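Local coordinates for Nitrate/nitrite sensor protein NarX (PDB 3EZI), which senses nitrate and nitrite through its periplasmic domain, the part described here, and signals as a histidine kinase to the response regulators NarL and NarP, at residues P31-M36 and D63-E68; P71-A76 and A84-F89. All coordinates share one frame; numbering follows the deposited sequence. Where two conformers were deposited one is given.

Interaction 1. Residues P31-M36 and D63-E68; sequences PLIKEM and DYWRNE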
ATOM      1  N   PRO A  31      -6.118  12.875   6.489  1.00 22.34           N
ATOM      2  CA  PRO A  31      -5.283  13.274   5.359  1.00 22.68           C
ATOM      3  C   PRO A  31      -4.278  12.175   4.975  1.00 19.95           C
ATOM      4  O   PRO A  31      -3.966  12.025   3.801  1.00 20.62           O
ATOM      5  CB  PRO A  31      -4.596  14.537   5.870  1.00 23.66           C
ATOM      6  CG  PRO A  31      -5.698  15.173   6.710  1.00 26.55           C
ATOM      7  CD  PRO A  31      -6.170  13.953   7.503  1.00 26.20           C
ATOM      8  N   LEU A  32      -3.804  11.405   5.958  1.00 20.09           N
ATOM      9  CA  LEU A  32      -2.843  10.320   5.656  1.00 18.75           C
ATOM     10  C   LEU A  32      -3.545   9.231   4.855  1.00 18.77           C
ATOM     11  O   LEU A  32      -2.953   8.601   3.946  1.00 16.37           O
ATOM     12  CB  LEU A  32      -2.311   9.626   6.914  1.00 20.97           C
ATOM     13  CG  LEU A  32      -1.605  10.392   8.024  1.00 23.35           C
ATOM     14  CD1 LEU A  32      -1.067   9.392   9.082  1.00 23.92           C
ATOM     15  CD2 LEU A  32      -0.484  11.181   7.409  1.00 19.82           C
ATOM     16  N   ILE A  33      -4.786   8.966   5.226  1.00 15.23           N
ATOM     17  CA  ILE A  33      -5.527   7.919   4.545  1.00 13.26           C
ATOM     18  C   ILE A  33      -5.796   8.378   3.119  1.00 16.15           C
ATOM     19  O   ILE A  33      -5.651   7.621   2.161  1.00 11.28           O
ATOM     20  CB  ILE A  33      -6.815   7.555   5.351  1.00 13.44           C
ATOM     21  CG1 ILE A  33      -6.418   7.012   6.732  1.00 14.43           C
ATOM     22  CG2 ILE A  33      -7.659   6.480   4.587  1.00 13.87           C
ATOM     23  CD1 ILE A  33      -7.657   6.741   7.647  1.00 18.36           C
ATOM     24  N   LYS A  34      -6.137   9.645   2.956  1.00 15.85           N
ATOM     25  CA  LYS A  34      -6.402  10.173   1.617  1.00 18.24           C
ATOM     26  C   LYS A  34      -5.168  10.113   0.711  1.00 18.93           C
ATOM     27  O   LYS A  34      -5.229   9.732  -0.468  1.00 17.97           O
ATOM     28  CB  LYS A  34      -6.909  11.628   1.724  1.00 17.43           C
ATOM     29  CG  LYS A  34      -7.272  12.214   0.353  1.00 23.59           C
ATOM     30  CD  LYS A  34      -8.361  11.371  -0.291  1.00 30.26           C
ATOM     31  CE  LYS A  34      -8.800  11.814  -1.688  1.00 35.93           C
ATOM     32  NZ  LYS A  34      -9.917  10.923  -2.165  1.00 38.16           N
ATOM     33  N   GLU A  35      -4.031  10.498   1.265  0.50 16.71           N
ATOM     34  CA  GLU A  35      -2.775  10.478   0.531  0.50 16.31           C
ATOM     35  C   GLU A  35      -2.457   9.043   0.106  0.50 14.86           C
ATOM     36  O   GLU A  35      -2.044   8.794  -1.033  0.50 12.80           O
ATOM     37  CB  GLU A  35      -1.664  11.009   1.434  0.50 18.90           C
ATOM     38  CG  GLU A  35      -0.379  11.385   0.738  0.50 21.54           C
ATOM     39  CD  GLU A  35       0.623  11.971   1.718  0.50 24.59           C
ATOM     40  OE1 GLU A  35       0.223  12.857   2.510  0.50 25.24           O
ATOM     41  OE2 GLU A  35       1.797  11.544   1.699  0.50 28.65           O
ATOM     42  N   MET A  36      -2.679   8.094   1.011  1.00 12.07           N
ATOM     43  CA  MET A  36      -2.394   6.697   0.696  1.00 16.21           C
ATOM     44  C   MET A  36      -3.330   6.173  -0.406  1.00 15.05           C
ATOM     45  O   MET A  36      -2.914   5.416  -1.300  1.00 13.88           O
ATOM     46  CB  MET A  36      -2.497   5.874   1.974  1.00 18.11           C
ATOM     47  CG  MET A  36      -1.822   4.581   1.879  1.00 19.08           C
ATOM     48  SD  MET A  36      -1.705   3.765   3.487  1.00 14.93           S
ATOM     49  CE  MET A  36      -0.879   2.340   2.916  1.00 14.69           C
ATOM     50  N   ASP A  63      -7.418  -4.170  -3.233  1.00 10.35           N
ATOM     51  CA  ASP A  63      -8.558  -4.803  -2.548  1.00 12.29           C
ATOM     52  C   ASP A  63      -8.238  -5.031  -1.073  1.00 14.85           C
ATOM     53  O   ASP A  63      -9.096  -4.794  -0.217  1.00 12.41           O
ATOM     54  CB  ASP A  63      -8.918  -6.178  -3.172  1.00 12.92           C
ATOM     55  CG  ASP A  63      -9.523  -6.068  -4.550  1.00 20.85           C
ATOM     56  OD1 ASP A  63      -9.895  -4.941  -4.971  1.00 20.08           O
ATOM     57  OD2 ASP A  63      -9.615  -7.154  -5.204  1.00 19.66           O
ATOM     58  N   TYR A  64      -7.018  -5.510  -0.775  1.00 13.64           N
ATOM     59  CA  TYR A  64      -6.626  -5.742   0.619  1.00 13.44           C
ATOM     60  C   TYR A  64      -6.593  -4.399   1.370  1.00 12.29           C
ATOM     61  O   TYR A  64      -7.085  -4.270   2.503  1.00 11.48           O
ATOM     62  CB  TYR A  64      -5.250  -6.428   0.654  1.00 15.66           C
ATOM     63  CG  TYR A  64      -4.734  -6.714   2.055  1.00 16.01           C
ATOM     64  CD1 TYR A  64      -5.115  -7.869   2.727  1.00 12.01           C
ATOM     65  CD2 TYR A  64      -3.854  -5.841   2.685  1.00 19.76           C
ATOM     66  CE1 TYR A  64      -4.626  -8.160   3.988  1.00 15.52           C
ATOM     67  CE2 TYR A  64      -3.361  -6.115   3.952  1.00 16.71           C
ATOM     68  CZ  TYR A  64      -3.755  -7.283   4.590  1.00 21.55           C
ATOM     69  OH  TYR A  64      -3.247  -7.581   5.842  1.00 22.94           O
ATOM     70  N   TRP A  65      -6.009  -3.384   0.743  1.00 11.87           N
ATOM     71  CA  TRP A  65      -5.961  -2.078   1.384  1.00 10.18           C
ATOM     72  C   TRP A  65      -7.378  -1.601   1.793  1.00 10.76           C
ATOM     73  O   TRP A  65      -7.621  -1.178   2.928  1.00 12.59           O
ATOM     74  CB  TRP A  65      -5.346  -1.080   0.387  1.00 12.29           C
ATOM     75  CG  TRP A  65      -5.126   0.302   0.957  1.00 12.95           C
ATOM     76  CD1 TRP A  65      -4.087   0.715   1.768  1.00 14.78           C
ATOM     77  CD2 TRP A  65      -6.000   1.425   0.811  1.00 15.23           C
ATOM     78  NE1 TRP A  65      -4.281   2.042   2.138  1.00 17.45           N
ATOM     79  CE2 TRP A  65      -5.448   2.493   1.572  1.00 14.23           C
ATOM     80  CE3 TRP A  65      -7.201   1.635   0.112  1.00 15.26           C
ATOM     81  CZ2 TRP A  65      -6.067   3.749   1.653  1.00 15.09           C
ATOM     82  CZ3 TRP A  65      -7.812   2.881   0.191  1.00 16.09           C
ATOM     83  CH2 TRP A  65      -7.246   3.921   0.962  1.00 16.11           C
ATOM     84  N   ARG A  66      -8.303  -1.608   0.842  1.00 12.38           N
ATOM     85  CA  ARG A  66      -9.661  -1.131   1.122  1.00 12.05           C
ATOM     86  C   ARG A  66     -10.534  -2.016   2.021  1.00 14.66           C
ATOM     87  O   ARG A  66     -11.287  -1.518   2.868  1.00 13.66           O
ATOM     88  CB  ARG A  66     -10.432  -0.930  -0.201  1.00 15.78           C
ATOM     89  CG  ARG A  66     -10.775   0.527  -0.493  1.00 25.77           C
ATOM     90  CD  ARG A  66     -11.702   0.670  -1.676  1.00 26.74           C
ATOM     91  NE  ARG A  66     -11.281   1.705  -2.629  1.00 24.70           N
ATOM     92  CZ  ARG A  66     -11.201   3.003  -2.364  1.00 20.18           C
ATOM     93  NH1 ARG A  66     -11.506   3.472  -1.171  1.00 22.43           N
ATOM     94  NH2 ARG A  66     -10.815   3.826  -3.326  1.00 19.15           N
ATOM     95  N   ASN A  67     -10.448  -3.329   1.825  1.00 12.27           N
ATOM     96  CA  ASN A  67     -11.326  -4.248   2.549  1.00 14.27           C
ATOM     97  C   ASN A  67     -10.799  -4.861   3.820  1.00 13.17           C
ATOM     98  O   ASN A  67     -11.567  -5.420   4.606  1.00 14.77           O
ATOM     99  CB  ASN A  67     -11.748  -5.370   1.599  1.00 15.71           C
ATOM    100  CG  ASN A  67     -12.360  -4.847   0.318  1.00 19.94           C
ATOM    101  OD1 ASN A  67     -12.875  -3.736   0.282  1.00 24.46           O
ATOM    102  ND2 ASN A  67     -12.323  -5.654  -0.728  1.00 18.48           N
ATOM    103  N   GLU A  68      -9.493  -4.769   4.060  1.00 13.01           N
ATOM    104  CA  GLU A  68      -8.937  -5.382   5.252  1.00 12.06           C
ATOM    105  C   GLU A  68      -8.053  -4.475   6.088  1.00 12.77           C
ATOM    106  O   GLU A  68      -8.203  -4.362   7.321  1.00 13.29           O
ATOM    107  CB  GLU A  68      -8.160  -6.672   4.844  1.00 17.56           C
ATOM    108  CG  GLU A  68      -9.110  -7.829   4.385  1.00 22.31           C
ATOM    109  CD  GLU A  68      -8.403  -9.067   3.792  1.00 21.97           C
ATOM    110  OE1 GLU A  68      -7.617  -9.692   4.486  1.00 26.91           O
ATOM    111  OE2 GLU A  68      -8.638  -9.402   2.612  1.00 31.55           O
TER

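Interaction 2. Residues P71-A76 and A84-F89; sequences PALMRA and ADVSQF. With IPA (isopropyl alcohol), chain E.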
ATOM      1  N   PRO A  71      -9.863  -0.939   7.268  1.00 12.52           N
ATOM      2  CA  PRO A  71     -10.892  -1.249   8.286  1.00 13.52           C
ATOM      3  C   PRO A  71     -10.259  -1.636   9.638  1.00 16.31           C
ATOM      4  O   PRO A  71     -10.694  -1.172  10.707  1.00 17.14           O
ATOM      5  CB  PRO A  71     -11.673  -2.393   7.656  1.00 13.81           C
ATOM      6  CG  PRO A  71     -11.649  -2.054   6.178  1.00 12.64           C
ATOM      7  CD  PRO A  71     -10.219  -1.535   5.953  1.00 13.99           C
ATOM      8  N   ALA A  72      -9.222  -2.464   9.590  1.00 14.50           N
ATOM      9  CA  ALA A  72      -8.527  -2.873  10.803  1.00 15.58           C
ATOM     10  C   ALA A  72      -7.802  -1.689  11.482  1.00 17.75           C
ATOM     11  O   ALA A  72      -7.805  -1.574  12.726  1.00 18.23           O
ATOM     12  CB  ALA A  72      -7.538  -4.003  10.474  1.00 16.05           C
ATOM     13  N   LEU A  73      -7.187  -0.805  10.692  1.00 12.63           N
ATOM     14  CA  LEU A  73      -6.482   0.344  11.281  1.00 17.44           C
ATOM     15  C   LEU A  73      -7.471   1.327  11.952  1.00 16.41           C
ATOM     16  O   LEU A  73      -7.150   1.955  12.981  1.00 17.00           O
ATOM     17  CB  LEU A  73      -5.646   1.049  10.202  1.00 15.99           C
ATOM     18  CG  LEU A  73      -4.361   0.314   9.775  1.00 17.61           C
ATOM     19  CD1 LEU A  73      -3.801   0.969   8.493  1.00 20.76           C
ATOM     20  CD2 LEU A  73      -3.291   0.399  10.910  1.00 16.78           C
ATOM     21  N   MET A  74      -8.671   1.444  11.378  1.00 18.12           N
ATOM     22  CA  MET A  74      -9.703   2.346  11.942  1.00 19.75           C
ATOM     23  C   MET A  74     -10.275   1.808  13.259  1.00 21.88           C
ATOM     24  O   MET A  74     -10.653   2.576  14.160  1.00 22.46           O
ATOM     25  CB  MET A  74     -10.834   2.565  10.917  1.00 21.62           C
ATOM     26  CG  MET A  74     -10.488   3.561   9.846  1.00 24.40           C
ATOM     27  SD  MET A  74     -11.731   3.631   8.532  1.00 28.44           S
ATOM     28  CE  MET A  74     -13.176   4.310   9.482  1.00 30.65           C
ATOM     29  N   ARG A  75     -10.345   0.487  13.357  1.00 18.35           N
ATOM     30  CA  ARG A  75     -10.841  -0.179  14.549  1.00 20.72           C
ATOM     31  C   ARG A  75      -9.798  -0.284  15.684  1.00 22.50           C
ATOM     32  O   ARG A  75     -10.166  -0.222  16.857  1.00 21.12           O
ATOM     33  CB  ARG A  75     -11.328  -1.601  14.200  1.00 22.15           C
ATOM     34  CG  ARG A  75     -12.698  -1.733  13.479  1.00 25.24           C
ATOM     35  CD  ARG A  75     -12.930  -3.157  12.920  1.00 22.35           C
ATOM     36  NE  ARG A  75     -14.257  -3.340  12.310  1.00 24.40           N
ATOM     37  CZ  ARG A  75     -14.652  -2.797  11.153  1.00 24.67           C
ATOM     38  NH1 ARG A  75     -13.838  -2.023  10.455  1.00 23.32           N
ATOM     39  NH2 ARG A  75     -15.871  -3.046  10.693  1.00 20.46           N
ATOM     40  N   ALA A  76      -8.505  -0.398  15.345  1.00 18.66           N
ATOM     41  CA  ALA A  76      -7.482  -0.630  16.373  1.00 17.89           C
ATOM     42  C   ALA A  76      -7.336   0.349  17.531  1.00 13.85           C
ATOM     43  O   ALA A  76      -7.296   1.576  17.339  1.00 17.26           O
ATOM     44  CB  ALA A  76      -6.092  -0.871  15.691  1.00 14.67           C
ATOM     45  N   ALA A  84       0.599  -7.007  12.401  1.00 20.86           N
ATOM     46  CA  ALA A  84       0.812  -8.109  11.455  1.00 22.09           C
ATOM     47  C   ALA A  84       0.108  -7.837  10.097  1.00 19.00           C
ATOM     48  O   ALA A  84       0.583  -8.275   9.033  1.00 17.40           O
ATOM     49  CB  ALA A  84       0.353  -9.432  12.056  1.00 21.78           C
ATOM     50  N   ASP A  85      -1.006  -7.109  10.130  0.50 18.60           N
ATOM     51  CA  ASP A  85      -1.714  -6.796   8.894  0.50 17.12           C
ATOM     52  C   ASP A  85      -0.887  -5.805   8.050  0.50 16.89           C
ATOM     53  O   ASP A  85      -0.897  -5.870   6.826  0.50 15.67           O
ATOM     54  CB  ASP A  85      -3.096  -6.210   9.206  0.50 19.52           C
ATOM     55  CG  ASP A  85      -4.009  -7.214   9.918  0.50 22.10           C
ATOM     56  OD1 ASP A  85      -4.363  -8.242   9.306  0.50 21.33           O
ATOM     57  OD2 ASP A  85      -4.361  -6.977  11.090  0.50 23.32           O
ATOM     58  N   VAL A  86      -0.199  -4.883   8.716  1.00 17.49           N
ATOM     59  CA  VAL A  86       0.648  -3.908   8.030  1.00 14.73           C
ATOM     60  C   VAL A  86       1.830  -4.688   7.426  1.00 16.15           C
ATOM     61  O   VAL A  86       2.213  -4.472   6.291  1.00 14.76           O
ATOM     62  CB  VAL A  86       1.119  -2.811   9.013  1.00 15.33           C
ATOM     63  CG1 VAL A  86       2.253  -1.943   8.390  1.00 17.00           C
ATOM     64  CG2 VAL A  86      -0.067  -1.916   9.360  1.00 13.09           C
ATOM     65  N   SER A  87       2.375  -5.629   8.182  1.00 15.56           N
ATOM     66  CA  SER A  87       3.491  -6.430   7.688  1.00 16.65           C
ATOM     67  C   SER A  87       3.113  -7.226   6.424  1.00 15.80           C
ATOM     68  O   SER A  87       3.924  -7.347   5.512  1.00 15.29           O
ATOM     69  CB  SER A  87       3.959  -7.405   8.766  1.00 14.49           C
ATOM     70  OG  SER A  87       4.658  -6.715   9.782  1.00 22.75           O
ATOM     71  N   GLN A  88       1.895  -7.758   6.377  1.00 15.60           N
ATOM     72  CA  GLN A  88       1.448  -8.523   5.225  1.00 18.10           C
ATOM     73  C   GLN A  88       1.306  -7.576   4.012  1.00 17.39           C
ATOM     74  O   GLN A  88       1.684  -7.937   2.888  1.00 14.55           O
ATOM     75  CB  GLN A  88       0.106  -9.212   5.498  1.00 20.12           C
ATOM     76  CG  GLN A  88      -0.378 -10.046   4.277  1.00 23.60           C
ATOM     77  CD  GLN A  88      -1.719 -10.786   4.473  1.00 30.60           C
ATOM     78  OE1 GLN A  88      -2.294 -11.297   3.505  1.00 32.10           O
ATOM     79  NE2 GLN A  88      -2.198 -10.873   5.716  1.00 28.63           N
ATOM     80  N   PHE A  89       0.769  -6.374   4.233  1.00 13.85           N
ATOM     81  CA  PHE A  89       0.618  -5.431   3.111  1.00 12.91           C
ATOM     82  C   PHE A  89       2.010  -5.073   2.527  1.00 12.62           C
ATOM     83  O   PHE A  89       2.206  -5.024   1.303  1.00 12.47           O
ATOM     84  CB  PHE A  89      -0.079  -4.150   3.596  1.00 11.71           C
ATOM     85  CG  PHE A  89      -0.260  -3.108   2.520  1.00 11.73           C
ATOM     86  CD1 PHE A  89      -1.133  -3.315   1.463  1.00 13.41           C
ATOM     87  CD2 PHE A  89       0.382  -1.869   2.643  1.00 14.77           C
ATOM     88  CE1 PHE A  89      -1.386  -2.291   0.526  1.00 16.06           C
ATOM     89  CE2 PHE A  89       0.142  -0.841   1.710  1.00 17.62           C
ATOM     90  CZ  PHE A  89      -0.738  -1.059   0.666  1.00 15.75           C
TER
HETATM   91  C1  IPA E   1      -3.662 -10.408  -0.169  1.00 37.79           C
HETATM   92  C2  IPA E   1      -2.526  -9.605   0.383  1.00 38.96           C
HETATM   93  C3  IPA E   1      -2.277  -8.921  -0.934  1.00 38.72           C
HETATM   94  O2  IPA E   1      -1.421 -10.408   0.879  1.00 39.18           O

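Interaction 1. Residues P31-M36 and D63-E68
Met36 and Trp65 meet between helices 30-40 and 55-75, their side chains running past each other in opposite directions. The indole meets the methionine with its nitrogen edge: Trp65 NE1 lies 3.4 Å from Met36 SD, and the N-H...S angle of 161° marks a fairly straight but weak hydrogen bond. The sulfur is 4.5 Å from the centroid of the five-membered ring and 80° off its normal, a Met-aromatic contact made at the edge and not over a face. Both side chains leave their helices with CG anti to the backbone N (chi1 -161° for Met36), and the methionine stays extended beyond CG, which lays its methyl alongside the N-H edge, Met36 CE 3.5 Å from Trp65 NE1, with CD1 a little farther. Segments 31-36 and 63-68 run antiparallel in the periplasmic four-helix bundle, whose second arm is made by helices 30-40 and 43-52 together; helix 3-22 also touches Met36. Farther round the same indole edge, Trp65 CZ2 comes 3.9 Å from Ile33 O and 4.3 Å from Ile33 CG2. Were the indole cut back to an alanine methyl, the Met36 sulfur would probably lose its N-H partner and a gap would open between the helices. Arg66 lays one guanidinium face toward Trp65 CZ3, which stands 4.0 Å above the guanidinium plane and toward its rim, while Arg66 NH2 forms a salt bridge with Glu37 OE1.

Interaction 2. Residues P71-A76 and A84-F89
The antiparallel helix hairpin formed by helices 55-75 and 82-99 is joined here near its turn, where Ala72 faces Asp85 and the ends of Leu73 and Val86 meet. The CA atoms come nearest at Ala72 and Asp85, 8.1 Å apart, an ordinary distance for packed helices; the contact is nevertheless light, with 94 Å² buried and no hydrogen bond between the two segments. Ala72 and Asp85 both direct their CB atoms toward the opposite helix. In one of two conformers of Asp85, its OD2 is 4.4 Å from Ala72 CB, a loose and tentative approach of carboxylate to methyl. Deeper in, one branch of each side chain does the touching, with Leu73 CD2 lying 4.3 Å from Val86 CG2. That apolar pair belongs to the interior of the helical bundle, since Val86 also packs on Ser16, Tyr17 and Leu20 of helix 3-22, and Leu73 on Val23 and Leu25. Helix 55-75 is kinked at Pro71, whose ring nitrogen carries no hydrogen and so makes no hydrogen bond to the preceding turn. At the kink, Pro71 O accepts both Arg75 N and Arg75 NH1, which arrive from opposite faces of its carbonyl plane. The side-chain bond is 3.3 Å from Arg75 NH1 to Pro71 O; the oxygen lies in the guanidinium plane, whereas the donor stands 54° out of the carbonyl plane. On helix 82-99, the extended Gln88 side chain presents OE1 to an isopropanol molecule, probably from the crystallisation liquor, with Gln88 OE1 accepting from IPA O2 at 2.9 Å.

From the N terminus, helix 3-22 leads through a loop to helix 30-40, which opens interaction 1. The chain closes that contact on helix 55-75 after 26 intervening residues, most of them helical and including helix 43-52. Interaction 2 opens farther along the same helix, beyond residues 63-68, and closes across the short connection to helix 82-99. The two loops therefore follow in series, neither nesting nor crossing, and helix 55-75 serves both. With the centres of the two contacts about 10 Å apart, they also touch: Tyr64 OH lies 3.1 Å from Asp85 O, a probable hydrogen bond, and Met36 CE packs 3.6 Å from Phe89 CE2, joining helix 30-40 directly to helix 82-99.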